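Local coordinates for vivid PAS protein VVD (Neurospora crassa, PDB 3D72) that probably senses blue light in the Neurospora circadian system through an FAD-binding LOV (PAS) domain, forming a rapidly exchanging dimer on light activation, at residues R89-S94 and V115-N120; N72-Q77 and V83-T88; H2-P7 and L43-T48. The protein carries 1 engineered substitution. One frame throughout, in Å; residues are numbered along the deposited sequence.

Contact 1: residues R89-S94 and V115-N120; sequences RKYVDS and VNFKKN. With FAD (flavin-adenine dinucleotide), chain C.
Tyr91 and Val92 pack on Val115 and Phe117 in a small apolar contact. It joins the loop leading into helix 94-106 to the end of strand 110-117, an outermost strand of the sheet within the chain. No direct hydrogen bond crosses it. Tyr91 CB meets the edge of the Phe117 ring, 3.9 Å from CZ. The rings lie obliquely, their planes at 66° and their centroids 5.7 Å apart. Val92 CG2 rests 3.5 Å from Val115 O. A water accepts from Val115 N and, weakly, from Asp93 N.

Both segments also grip FAD. Arg89 NH1 donates to FAD O2P at 2.7 Å, and Arg89 NH2 donates to FAD O1A. Asn116 pairs with the pyrimidine edge of the flavin. Its CG is anti to the carbonyl carbon (chi1 -83°), which swings the amide to the flavin. Its OD1 accepts from FAD N3 at 2.9 Å, almost straight at 173°, while its ND2 donates to FAD O2 at 2.9 Å. ND2 also donates to Val115 O, from above that carbonyl plane. A leucine in place of Asn116 would probably leave FAD N3 without this acceptor and Val115 O without its side-chain donor.

Around the contact, Asn126 ND2 is a second partner of Asn116 OD1. Asp93 caps helix 94-106 through Thr96 N, and Val92 touches Ile97 of that helix. Val115 and Phe117 both touch Arg123 of strand 123-134.

Contact 2: residues N72-Q77 and V83-T88; sequences NCRFLQ and VKPKST. With FAD (flavin-adenine dinucleotide), chain C.
Phe75 and Val83 bring the two backbones closest, 5.3 Å between CA atoms, where the 3-10 segment 73-77 passes the chain that enters the type II turn Lys84-Ser87. No hydrogen bond runs directly across. Val83 fills the junction: CG2 lies 3.4 Å from Arg74 O, and CG1 packs against Arg74 CD.

Arg74 carries most of the remaining contact. Its CG sits between the backbone N and the carbonyl carbon (chi1 71°), and a bend at chi3 turns the guanidinium toward the riboflavin-side phosphate of FAD. Pro85 CB covers one face of this group. Asn72 OD1 lies 3.4 Å above the opposite face. The edge faces a phosphate: NE donates to FAD O2P at 3.0 Å and NH1 to O1P at 2.8 Å, nearly straight at 176°. NH2 donates to a water that in turn donates to Val83 O, and it also forms a salt bridge with Asp47.

The sequence NCRFLQ is the LOV signature around the photoactive cysteine. Cys73 SG lies 3.2 Å from FAD C4X, the carbon to which the LOV cysteine bonds in light; no such bond is present here. Asn72 OD1 closes an Asx turn with Arg74 N and accepts from FAD O2'. Gln77 NE2 donates to FAD O2 at 2.9 Å and also to O4'. Its OE1 is held by Arg89 NE.

From the turn, Lys86 N donates to FAD O1A at 2.8 Å. Ser87 O accepts from ribose O3B. Lys84 O takes both Ser87 N and Ser87 OG, which ties the turn shut.

Contact 3: residues H2-P7 and L43-T48; sequences HTLYAP and LKQKDT
The Gln45 side-chain amide turns its edge to the backbone of Leu4 and pairs with it twice. OE1 accepts from Leu4 N at 2.8 Å, in the carbonyl plane and on a lone pair, with an almost straight N-H at 176°. NE2 donates to Leu4 O at 2.8 Å, in the plane of the amide but 21° from the carbonyl plane of Leu4. Thr3 CG2 stands off to one side of the amide plane, 3.5 Å from OE1. Leu4 CB stands off to the other, 3.8 Å from OE1.

Gln45 runs extended beyond CG (chi2 -166°), which carries the amide across to the other segment. The two bonds fix its rotation, and NE2 has a further partner in Asp42. A water bridges the segments, bonded to Thr3 OG1 and donating to Lys46 O. Thr3 OG1 is also hydrogen-bonded to Gly70 O.

Gln45 opens a type II turn that ends at Thr48, in the connection between strands 38-42 and 50-53. A side-chain amide here mimics a peptide group and pairs with both polar backbone atoms of Leu4. It ties the N-terminal extension, which in VVD packs on the PAS core, to a turn of that core.

How the contacts relate
Contacts 1 and 2 share one region and one ligand. Their centres lie 9 Å apart, and both bind FAD, contact 2 through the loop between helices 65-68 and 94-106, contact 1 through that loop and strand 110-117. They meet directly: Phe117 N approaches Leu76 O at 2.8 Å, a probable hydrogen bond. Both are partly buried. Contact 1 joins its segments by apolar packing; contact 2 adds an arginine sandwiched between a proline and an asparagine. Contact 3 is a surface contact, with centres about 24 Å from contact 1 and 17 Å from contact 2. Amide-to-backbone hydrogen bonds hold it. It still reaches contact 2, since Asp47 O lies 2.9 Å from Asn72 ND2, a probable hydrogen bond.

Contact 1: residues R89-S94 and V115-N120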
loop_
_atom_site.group_PDB
_atom_site.type_symbol
_atom_site.label_atom_id
_atom_site.label_comp_id
_atom_site.label_asym_id
_atom_site.label_seq_id
_atom_site.Cartn_x
_atom_site.Cartn_y
_atom_site.Cartn_z
ATOM N N ARG A 89 -20.045 27.175 12.922
ATOM C CA ARG A 89 -18.944 26.992 13.857
ATOM C C ARG A 89 -18.477 28.282 14.382
ATOM O O ARG A 89 -18.446 29.290 13.685
ATOM C CB ARG A 89 -17.770 26.264 13.214
ATOM C CG ARG A 89 -17.892 24.791 13.304
ATOM C CD ARG A 89 -19.116 24.321 12.559
ATOM N NE ARG A 89 -18.860 22.998 12.015
ATOM C CZ ARG A 89 -19.656 22.356 11.171
ATOM N NH1 ARG A 89 -19.309 21.157 10.738
ATOM N NH2 ARG A 89 -20.792 22.904 10.767
ATOM N N LYS A 90 -18.053 28.254 15.627
ATOM C CA LYS A 90 -17.652 29.502 16.117
ATOM C C LYS A 90 -16.138 29.671 16.195
ATOM O O LYS A 90 -15.662 30.697 16.635
ATOM C CB LYS A 90 -18.425 29.797 17.400
ATOM C CG LYS A 90 -17.963 29.206 18.706
ATOM C CD LYS A 90 -19.112 28.462 19.403
ATOM C CE LYS A 90 -20.493 29.037 19.102
ATOM N NZ LYS A 90 -21.564 28.192 19.691
ATOM N N TYR A 91 -15.388 28.675 15.736
ATOM C CA TYR A 91 -13.915 28.730 15.734
ATOM C C TYR A 91 -13.347 28.303 14.391
ATOM O O TYR A 91 -12.125 28.311 14.187
ATOM C CB TYR A 91 -13.368 27.819 16.823
ATOM C CG TYR A 91 -13.873 28.187 18.178
ATOM C CD1 TYR A 91 -13.669 29.472 18.677
ATOM C CD2 TYR A 91 -14.565 27.271 18.962
ATOM C CE1 TYR A 91 -14.142 29.840 19.932
ATOM C CE2 TYR A 91 -15.041 27.627 20.220
ATOM C CZ TYR A 91 -14.827 28.913 20.699
ATOM O OH TYR A 91 -15.290 29.271 21.941
ATOM N N VAL A 92 -14.217 27.922 13.500
ATOM C CA VAL A 92 -13.768 27.468 12.204
ATOM C C VAL A 92 -14.292 28.263 11.044
ATOM O O VAL A 92 -15.456 28.660 10.999
ATOM C CB VAL A 92 -14.122 26.002 12.010
ATOM C CG1 VAL A 92 -13.652 25.534 10.656
ATOM C CG2 VAL A 92 -13.481 25.179 13.114
ATOM N N ASP A 93 -13.385 28.499 10.095
ATOM C CA ASP A 93 -13.700 29.230 8.900
ATOM C C ASP A 93 -14.836 28.518 8.175
ATOM O O ASP A 93 -14.712 27.353 7.795
ATOM C CB ASP A 93 -12.459 29.273 8.014
ATOM C CG ASP A 93 -12.657 30.124 6.793
ATOM O OD1 ASP A 93 -13.536 29.790 5.979
ATOM O OD2 ASP A 93 -11.935 31.136 6.654
ATOM N N SER A 94 -15.950 29.221 7.985
ATOM C CA SER A 94 -17.097 28.637 7.309
ATOM C C SER A 94 -16.801 28.208 5.879
ATOM O O SER A 94 -17.288 27.173 5.429
ATOM C CB SER A 94 -18.276 29.613 7.322
ATOM O OG SER A 94 -18.872 29.668 8.606
ATOM N N VAL A 115 -8.954 24.521 11.749
ATOM C CA VAL A 115 -8.704 24.617 13.173
ATOM C C VAL A 115 -9.436 23.472 13.860
ATOM O O VAL A 115 -10.629 23.277 13.642
ATOM C CB VAL A 115 -9.201 25.961 13.742
ATOM C CG1 VAL A 115 -9.097 25.952 15.259
ATOM C CG2 VAL A 115 -8.366 27.098 13.172
ATOM N N ASN A 116 -8.701 22.711 14.666
ATOM C CA ASN A 116 -9.248 21.580 15.409
ATOM C C ASN A 116 -8.810 21.662 16.866
ATOM O O ASN A 116 -7.942 22.463 17.236
ATOM C CB ASN A 116 -8.765 20.242 14.820
ATOM C CG ASN A 116 -9.599 19.768 13.618
ATOM O OD1 ASN A 116 -9.365 18.677 13.095
ATOM N ND2 ASN A 116 -10.564 20.574 13.189
ATOM N N PHE A 117 -9.410 20.828 17.702
ATOM C CA PHE A 117 -9.085 20.821 19.121
ATOM C C PHE A 117 -8.909 19.399 19.638
ATOM O O PHE A 117 -9.698 18.515 19.312
ATOM C CB PHE A 117 -10.200 21.517 19.911
ATOM C CG PHE A 117 -10.430 22.938 19.507
ATOM C CD1 PHE A 117 -9.746 23.975 20.133
ATOM C CD2 PHE A 117 -11.308 23.238 18.476
ATOM C CE1 PHE A 117 -9.922 25.294 19.726
ATOM C CE2 PHE A 117 -11.498 24.549 18.051
ATOM C CZ PHE A 117 -10.799 25.588 18.687
ATOM N N LYS A 118 -7.871 19.200 20.431
ATOM C CA LYS A 118 -7.600 17.899 21.007
ATOM C C LYS A 118 -8.591 17.720 22.154
ATOM O O LYS A 118 -9.279 18.661 22.549
ATOM C CB LYS A 118 -6.154 17.841 21.498
ATOM C CG LYS A 118 -5.129 18.175 20.416
ATOM C CD LYS A 118 -3.723 17.874 20.886
ATOM C CE LYS A 118 -2.702 18.132 19.791
ATOM N NZ LYS A 118 -1.343 17.685 20.207
ATOM N N LYS A 119 -8.680 16.482 22.696
ATOM C CA LYS A 119 -9.604 16.179 23.778
ATOM C C LYS A 119 -9.467 17.118 24.976
ATOM O O LYS A 119 -10.464 17.490 25.600
ATOM C CB LYS A 119 -9.396 14.727 24.242
ATOM C CG LYS A 119 -10.324 14.267 25.380
ATOM C CD LYS A 119 -10.022 12.826 25.788
ATOM C CE LYS A 119 -10.818 12.407 27.017
ATOM N NZ LYS A 119 -12.280 12.552 26.798
ATOM N N ASN A 120 -8.233 17.479 25.302
ATOM C CA ASN A 120 -7.980 18.367 26.430
ATOM C C ASN A 120 -8.235 19.830 26.082
ATOM O O ASN A 120 -7.948 20.723 26.883
ATOM C CB ASN A 120 -6.543 18.188 26.944
ATOM C CG ASN A 120 -5.491 18.688 25.968
ATOM O OD1 ASN A 120 -4.293 18.594 26.238
ATOM N ND2 ASN A 120 -5.927 19.229 24.841
HETATM P PA FAD C . -21.990 21.469 7.518
HETATM O O1A FAD C . -22.290 21.004 8.900
HETATM O O2A FAD C . -23.106 21.489 6.543
HETATM O O5B FAD C . -21.326 22.907 7.621
HETATM C C5B FAD C . -20.924 23.685 6.476
HETATM C C4B FAD C . -20.590 25.090 6.971
HETATM O O4B FAD C . -20.258 25.873 5.811
HETATM C C3B FAD C . -21.733 25.817 7.711
HETATM O O3B FAD C . -21.385 26.306 8.981
HETATM C C2B FAD C . -22.192 26.917 6.761
HETATM O O2B FAD C . -22.567 28.148 7.324
HETATM C C1B FAD C . -21.074 27.049 5.723
HETATM N N9A FAD C . -21.538 27.115 4.351
HETATM C C8A FAD C . -22.265 26.183 3.663
HETATM N N7A FAD C . -22.553 26.523 2.429
HETATM C C5A FAD C . -21.997 27.785 2.302
HETATM C C6A FAD C . -21.953 28.705 1.195
HETATM N N6A FAD C . -22.536 28.427 0.025
HETATM N N1A FAD C . -21.311 29.896 1.374
HETATM C C2A FAD C . -20.732 30.148 2.579
HETATM N N3A FAD C . -20.700 29.362 3.680
HETATM C C4A FAD C . -21.384 28.158 3.453
HETATM N N1 FAD C . -12.975 17.591 9.829
HETATM C C2 FAD C . -12.140 18.076 10.783
HETATM O O2 FAD C . -12.340 19.165 11.353
HETATM N N3 FAD C . -10.996 17.344 11.136
HETATM C C4 FAD C . -10.639 16.107 10.596
HETATM O O4 FAD C . -9.588 15.540 10.974
HETATM C C4X FAD C . -11.504 15.617 9.596
HETATM N N5 FAD C . -11.221 14.369 9.009
HETATM C C5X FAD C . -12.090 13.903 8.038
HETATM C C6 FAD C . -11.821 12.638 7.429
HETATM C C7 FAD C . -12.660 12.098 6.484
HETATM C C7M FAD C . -12.265 10.745 5.877
HETATM C C8 FAD C . -13.855 12.766 6.121
HETATM C C8M FAD C . -14.835 12.213 5.105
HETATM C C9 FAD C . -14.144 14.047 6.717
HETATM C C9A FAD C . -13.293 14.625 7.674
HETATM N N10 FAD C . -13.543 15.916 8.293
HETATM C C10 FAD C . -12.683 16.368 9.269
HETATM C "C1'" FAD C . -14.708 16.768 7.925
HETATM C "C2'" FAD C . -16.055 16.573 8.577
HETATM O "O2'" FAD C . -16.266 15.172 8.784
HETATM C "C3'" FAD C . -17.110 17.236 7.661
HETATM O "O3'" FAD C . -17.079 16.590 6.389
HETATM C "C4'" FAD C . -16.853 18.766 7.449
HETATM O "O4'" FAD C . -17.007 19.439 8.684
HETATM C "C5'" FAD C . -17.786 19.391 6.399
HETATM O "O5'" FAD C . -19.075 18.758 6.392
HETATM P P FAD C . -20.227 19.135 7.417
HETATM O O1P FAD C . -21.200 18.043 7.345
HETATM O O2P FAD C . -19.660 19.417 8.759
HETATM O O3P FAD C . -20.922 20.478 6.880
HETATM O O HOH W 1 -10.340 27.016 10.349
#

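Contact 2: residues N72-Q77 and V83-T88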
loop_
_atom_site.group_PDB
_atom_site.type_symbol
_atom_site.label_atom_id
_atom_site.label_comp_id
_atom_site.label_asym_id
_atom_site.label_seq_id
_atom_site.Cartn_x
_atom_site.Cartn_y
_atom_site.Cartn_z
ATOM N N ASN A 72 -19.119 11.534 13.143
ATOM C CA ASN A 72 -18.628 12.304 12.007
ATOM C C ASN A 72 -17.437 13.057 12.597
ATOM O O ASN A 72 -17.482 13.510 13.734
ATOM C CB ASN A 72 -19.693 13.283 11.515
ATOM C CG ASN A 72 -19.229 14.092 10.329
ATOM O OD1 ASN A 72 -18.478 15.063 10.476
ATOM N ND2 ASN A 72 -19.663 13.695 9.142
ATOM N N CYS A 73 -16.370 13.188 11.824
ATOM C CA CYS A 73 -15.166 13.827 12.322
ATOM C C CYS A 73 -15.275 15.305 12.669
ATOM O O CYS A 73 -14.344 15.864 13.239
ATOM C CB CYS A 73 -14.041 13.616 11.315
ATOM S SG CYS A 73 -12.364 13.665 12.048
ATOM N N ARG A 74 -16.397 15.939 12.349
ATOM C CA ARG A 74 -16.524 17.363 12.650
ATOM C C ARG A 74 -16.431 17.684 14.139
ATOM O O ARG A 74 -16.254 18.849 14.498
ATOM C CB ARG A 74 -17.835 17.938 12.087
ATOM C CG ARG A 74 -19.089 17.481 12.817
ATOM C CD ARG A 74 -20.321 18.253 12.334
ATOM N NE ARG A 74 -20.774 17.825 11.012
ATOM C CZ ARG A 74 -21.479 16.724 10.772
ATOM N NH1 ARG A 74 -21.838 16.424 9.528
ATOM N NH2 ARG A 74 -21.843 15.932 11.770
ATOM N N PHE A 75 -16.535 16.678 15.005
ATOM C CA PHE A 75 -16.457 16.948 16.444
ATOM C C PHE A 75 -15.131 17.592 16.841
ATOM O O PHE A 75 -15.040 18.232 17.877
ATOM C CB PHE A 75 -16.684 15.667 17.266
ATOM C CG PHE A 75 -15.557 14.675 17.191
ATOM C CD1 PHE A 75 -14.441 14.796 18.019
ATOM C CD2 PHE A 75 -15.616 13.602 16.300
ATOM C CE1 PHE A 75 -13.402 13.874 17.957
ATOM C CE2 PHE A 75 -14.576 12.676 16.235
ATOM C CZ PHE A 75 -13.472 12.807 17.062
ATOM N N LEU A 76 -14.103 17.422 16.013
ATOM C CA LEU A 76 -12.799 18.005 16.307
ATOM C C LEU A 76 -12.823 19.523 16.153
ATOM O O LEU A 76 -11.893 20.206 16.577
ATOM C CB LEU A 76 -11.722 17.423 15.372
ATOM C CG LEU A 76 -11.332 15.954 15.574
ATOM C CD1 LEU A 76 -10.330 15.534 14.503
ATOM C CD2 LEU A 76 -10.725 15.768 16.953
ATOM N N GLN A 77 -13.882 20.051 15.548
ATOM C CA GLN A 77 -13.973 21.488 15.328
ATOM C C GLN A 77 -14.356 22.299 16.553
ATOM O O GLN A 77 -14.414 23.525 16.490
ATOM C CB GLN A 77 -14.928 21.764 14.170
ATOM C CG GLN A 77 -14.318 21.387 12.820
ATOM C CD GLN A 77 -15.351 21.018 11.787
ATOM O OE1 GLN A 77 -16.497 21.480 11.839
ATOM N NE2 GLN A 77 -14.948 20.188 10.819
ATOM N N VAL A 83 -20.299 19.504 18.060
ATOM C CA VAL A 83 -20.574 20.262 16.847
ATOM C C VAL A 83 -21.758 19.667 16.099
ATOM O O VAL A 83 -21.657 18.595 15.510
ATOM C CB VAL A 83 -19.361 20.277 15.891
ATOM C CG1 VAL A 83 -19.640 21.210 14.720
ATOM C CG2 VAL A 83 -18.116 20.710 16.635
ATOM N N LYS A 84 -22.885 20.372 16.124
ATOM C CA LYS A 84 -24.079 19.902 15.441
ATOM C C LYS A 84 -23.989 20.167 13.940
ATOM O O LYS A 84 -23.444 21.180 13.505
ATOM C CB LYS A 84 -25.319 20.587 16.025
ATOM C CG LYS A 84 -25.528 20.349 17.522
ATOM C CD LYS A 84 -25.660 18.860 17.876
ATOM C CE LYS A 84 -24.301 18.185 18.063
ATOM N NZ LYS A 84 -24.431 16.748 18.434
ATOM N N PRO A 85 -24.518 19.243 13.125
ATOM C CA PRO A 85 -24.494 19.383 11.668
ATOM C C PRO A 85 -25.224 20.653 11.242
ATOM O O PRO A 85 -26.234 21.010 11.841
ATOM C CB PRO A 85 -25.223 18.129 11.190
ATOM C CG PRO A 85 -24.969 17.145 12.283
ATOM C CD PRO A 85 -25.142 17.968 13.519
ATOM N N LYS A 86 -24.710 21.321 10.213
ATOM C CA LYS A 86 -25.303 22.549 9.671
ATOM C C LYS A 86 -25.087 23.770 10.566
ATOM O O LYS A 86 -25.417 24.894 10.181
ATOM C CB LYS A 86 -26.819 22.381 9.454
ATOM C CG LYS A 86 -27.297 21.004 8.993
ATOM C CD LYS A 86 -27.098 20.757 7.509
ATOM C CE LYS A 86 -25.642 20.512 7.172
ATOM N NZ LYS A 86 -25.070 19.336 7.894
ATOM N N SER A 87 -24.542 23.556 11.760
ATOM C CA SER A 87 -24.316 24.657 12.690
ATOM C C SER A 87 -23.213 25.596 12.223
ATOM O O SER A 87 -22.301 25.197 11.494
ATOM C CB SER A 87 -23.932 24.122 14.067
ATOM O OG SER A 87 -22.593 23.664 14.058
ATOM N N THR A 88 -23.294 26.852 12.655
ATOM C CA THR A 88 -22.272 27.813 12.297
ATOM C C THR A 88 -21.203 27.658 13.353
ATOM O O THR A 88 -21.423 27.939 14.549
ATOM C CB THR A 88 -22.809 29.254 12.291
ATOM O OG1 THR A 88 -23.901 29.346 11.366
ATOM C CG2 THR A 88 -21.720 30.219 11.852
HETATM P PA FAD C . -21.990 21.469 7.518
HETATM O O1A FAD C . -22.290 21.004 8.900
HETATM O O2A FAD C . -23.106 21.489 6.543
HETATM O O5B FAD C . -21.326 22.907 7.621
HETATM C C5B FAD C . -20.924 23.685 6.476
HETATM C C4B FAD C . -20.590 25.090 6.971
HETATM O O4B FAD C . -20.258 25.873 5.811
HETATM C C3B FAD C . -21.733 25.817 7.711
HETATM O O3B FAD C . -21.385 26.306 8.981
HETATM C C2B FAD C . -22.192 26.917 6.761
HETATM O O2B FAD C . -22.567 28.148 7.324
HETATM C C1B FAD C . -21.074 27.049 5.723
HETATM N N9A FAD C . -21.538 27.115 4.351
HETATM C C8A FAD C . -22.265 26.183 3.663
HETATM N N7A FAD C . -22.553 26.523 2.429
HETATM C C5A FAD C . -21.997 27.785 2.302
HETATM C C6A FAD C . -21.953 28.705 1.195
HETATM N N6A FAD C . -22.536 28.427 0.025
HETATM N N1A FAD C . -21.311 29.896 1.374
HETATM C C2A FAD C . -20.732 30.148 2.579
HETATM N N3A FAD C . -20.700 29.362 3.680
HETATM C C4A FAD C . -21.384 28.158 3.453
HETATM N N1 FAD C . -12.975 17.591 9.829
HETATM C C2 FAD C . -12.140 18.076 10.783
HETATM O O2 FAD C . -12.340 19.165 11.353
HETATM N N3 FAD C . -10.996 17.344 11.136
HETATM C C4 FAD C . -10.639 16.107 10.596
HETATM O O4 FAD C . -9.588 15.540 10.974
HETATM C C4X FAD C . -11.504 15.617 9.596
HETATM N N5 FAD C . -11.221 14.369 9.009
HETATM C C5X FAD C . -12.090 13.903 8.038
HETATM C C6 FAD C . -11.821 12.638 7.429
HETATM C C7 FAD C . -12.660 12.098 6.484
HETATM C C7M FAD C . -12.265 10.745 5.877
HETATM C C8 FAD C . -13.855 12.766 6.121
HETATM C C8M FAD C . -14.835 12.213 5.105
HETATM C C9 FAD C . -14.144 14.047 6.717
HETATM C C9A FAD C . -13.293 14.625 7.674
HETATM N N10 FAD C . -13.543 15.916 8.293
HETATM C C10 FAD C . -12.683 16.368 9.269
HETATM C "C1'" FAD C . -14.708 16.768 7.925
HETATM C "C2'" FAD C . -16.055 16.573 8.577
HETATM O "O2'" FAD C . -16.266 15.172 8.784
HETATM C "C3'" FAD C . -17.110 17.236 7.661
HETATM O "O3'" FAD C . -17.079 16.590 6.389
HETATM C "C4'" FAD C . -16.853 18.766 7.449
HETATM O "O4'" FAD C . -17.007 19.439 8.684
HETATM C "C5'" FAD C . -17.786 19.391 6.399
HETATM O "O5'" FAD C . -19.075 18.758 6.392
HETATM P P FAD C . -20.227 19.135 7.417
HETATM O O1P FAD C . -21.200 18.043 7.345
HETATM O O2P FAD C . -19.660 19.417 8.759
HETATM O O3P FAD C . -20.922 20.478 6.880
HETATM O O HOH W 2 -21.609 16.015 14.612
#

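Contact 3: residues H2-P7 and L43-T48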
loop_
_atom_site.group_PDB
_atom_site.type_symbol
_atom_site.label_atom_id
_atom_site.label_comp_id
_atom_site.label_asym_id
_atom_site.label_seq_id
_atom_site.Cartn_x
_atom_site.Cartn_y
_atom_site.Cartn_z
ATOM N N HIS A 2 -25.903 5.309 14.764
ATOM C CA HIS A 2 -25.986 3.858 15.038
ATOM C C HIS A 2 -25.169 3.129 13.994
ATOM O O HIS A 2 -25.619 2.187 13.341
ATOM C CB HIS A 2 -27.440 3.407 14.986
ATOM C CG HIS A 2 -28.306 4.125 15.968
ATOM N ND1 HIS A 2 -28.180 3.954 17.331
ATOM C CD2 HIS A 2 -29.230 5.100 15.796
ATOM C CE1 HIS A 2 -28.983 4.796 17.954
ATOM N NE2 HIS A 2 -29.631 5.504 17.045
ATOM N N THR A 3 -23.938 3.582 13.867
ATOM C CA THR A 3 -23.020 3.043 12.896
ATOM C C THR A 3 -22.708 1.557 13.049
ATOM O O THR A 3 -22.580 1.043 14.161
ATOM C CB THR A 3 -21.730 3.858 12.937
ATOM O OG1 THR A 3 -22.063 5.250 12.853
ATOM C CG2 THR A 3 -20.820 3.478 11.788
ATOM N N LEU A 4 -22.605 0.878 11.913
ATOM C CA LEU A 4 -22.273 -0.537 11.880
ATOM C C LEU A 4 -20.830 -0.633 11.397
ATOM O O LEU A 4 -20.378 0.207 10.613
ATOM C CB LEU A 4 -23.184 -1.285 10.908
ATOM C CG LEU A 4 -24.659 -1.386 11.303
ATOM C CD1 LEU A 4 -25.466 -1.953 10.144
ATOM C CD2 LEU A 4 -24.797 -2.254 12.553
ATOM N N TYR A 5 -20.110 -1.645 11.865
ATOM C CA TYR A 5 -18.722 -1.825 11.470
ATOM C C TYR A 5 -18.528 -3.155 10.768
ATOM O O TYR A 5 -19.085 -4.177 11.178
ATOM C CB TYR A 5 -17.811 -1.725 12.696
ATOM C CG TYR A 5 -18.042 -0.461 13.496
ATOM C CD1 TYR A 5 -18.885 -0.462 14.609
ATOM C CD2 TYR A 5 -17.451 0.747 13.118
ATOM C CE1 TYR A 5 -19.133 0.701 15.324
ATOM C CE2 TYR A 5 -17.696 1.917 13.828
ATOM C CZ TYR A 5 -18.537 1.889 14.930
ATOM O OH TYR A 5 -18.785 3.042 15.640
ATOM N N ALA A 6 -17.751 -3.134 9.693
ATOM C CA ALA A 6 -17.473 -4.332 8.914
ATOM C C ALA A 6 -16.864 -5.448 9.746
ATOM O O ALA A 6 -15.811 -5.288 10.353
ATOM C CB ALA A 6 -16.537 -3.989 7.759
ATOM N N PRO A 7 -17.541 -6.598 9.812
ATOM C CA PRO A 7 -16.933 -7.665 10.602
ATOM C C PRO A 7 -15.680 -8.068 9.823
ATOM O O PRO A 7 -15.721 -8.148 8.600
ATOM C CB PRO A 7 -18.007 -8.752 10.611
ATOM C CG PRO A 7 -18.746 -8.517 9.320
ATOM C CD PRO A 7 -18.843 -7.009 9.254
ATOM N N LEU A 43 -18.990 6.463 3.489
ATOM C CA LEU A 43 -19.833 7.381 2.743
ATOM C C LEU A 43 -21.275 6.922 2.637
ATOM O O LEU A 43 -22.168 7.735 2.386
ATOM C CB LEU A 43 -19.278 7.578 1.331
ATOM C CG LEU A 43 -17.898 8.231 1.234
ATOM C CD1 LEU A 43 -17.398 8.171 -0.202
ATOM C CD2 LEU A 43 -17.981 9.663 1.722
ATOM N N LYS A 44 -21.497 5.627 2.835
ATOM C CA LYS A 44 -22.827 5.048 2.718
ATOM C C LYS A 44 -23.602 4.822 4.004
ATOM O O LYS A 44 -24.627 4.131 4.000
ATOM C CB LYS A 44 -22.743 3.750 1.914
ATOM C CG LYS A 44 -22.907 3.951 0.410
ATOM C CD LYS A 44 -22.130 5.152 -0.106
ATOM C CE LYS A 44 -22.430 5.407 -1.578
ATOM N NZ LYS A 44 -21.684 6.585 -2.096
ATOM N N GLN A 45 -23.116 5.376 5.108
ATOM C CA GLN A 45 -23.849 5.269 6.362
ATOM C C GLN A 45 -24.208 6.682 6.777
ATOM O O GLN A 45 -23.565 7.641 6.358
ATOM C CB GLN A 45 -23.032 4.572 7.453
ATOM C CG GLN A 45 -22.974 3.057 7.277
ATOM C CD GLN A 45 -22.472 2.339 8.511
ATOM O OE1 GLN A 45 -23.177 2.236 9.520
ATOM N NE2 GLN A 45 -21.239 1.844 8.445
ATOM N N LYS A 46 -25.237 6.811 7.601
ATOM C CA LYS A 46 -25.698 8.120 8.033
ATOM C C LYS A 46 -24.624 9.025 8.611
ATOM O O LYS A 46 -23.963 8.680 9.579
ATOM C CB LYS A 46 -26.821 7.968 9.059
ATOM C CG LYS A 46 -27.141 9.248 9.787
ATOM C CD LYS A 46 -28.575 9.647 9.592
ATOM C CE LYS A 46 -29.025 10.527 10.736
ATOM N NZ LYS A 46 -28.941 9.773 12.021
ATOM N N ASP A 47 -24.486 10.193 7.992
ATOM C CA ASP A 47 -23.545 11.232 8.389
ATOM C C ASP A 47 -22.068 10.870 8.306
ATOM O O ASP A 47 -21.276 11.298 9.142
ATOM C CB ASP A 47 -23.886 11.740 9.792
ATOM C CG ASP A 47 -23.438 13.182 10.018
ATOM O OD1 ASP A 47 -23.232 13.912 9.016
ATOM O OD2 ASP A 47 -23.314 13.588 11.193
ATOM N N THR A 48 -21.717 10.086 7.288
ATOM C CA THR A 48 -20.333 9.692 7.009
ATOM C C THR A 48 -19.494 9.433 8.261
ATOM O O THR A 48 -18.516 10.140 8.541
ATOM C CB THR A 48 -19.660 10.797 6.155
ATOM O OG1 THR A 48 -20.598 11.255 5.162
ATOM C CG2 THR A 48 -18.422 10.269 5.473
HETATM O O HOH W 3 -23.929 6.113 10.834
#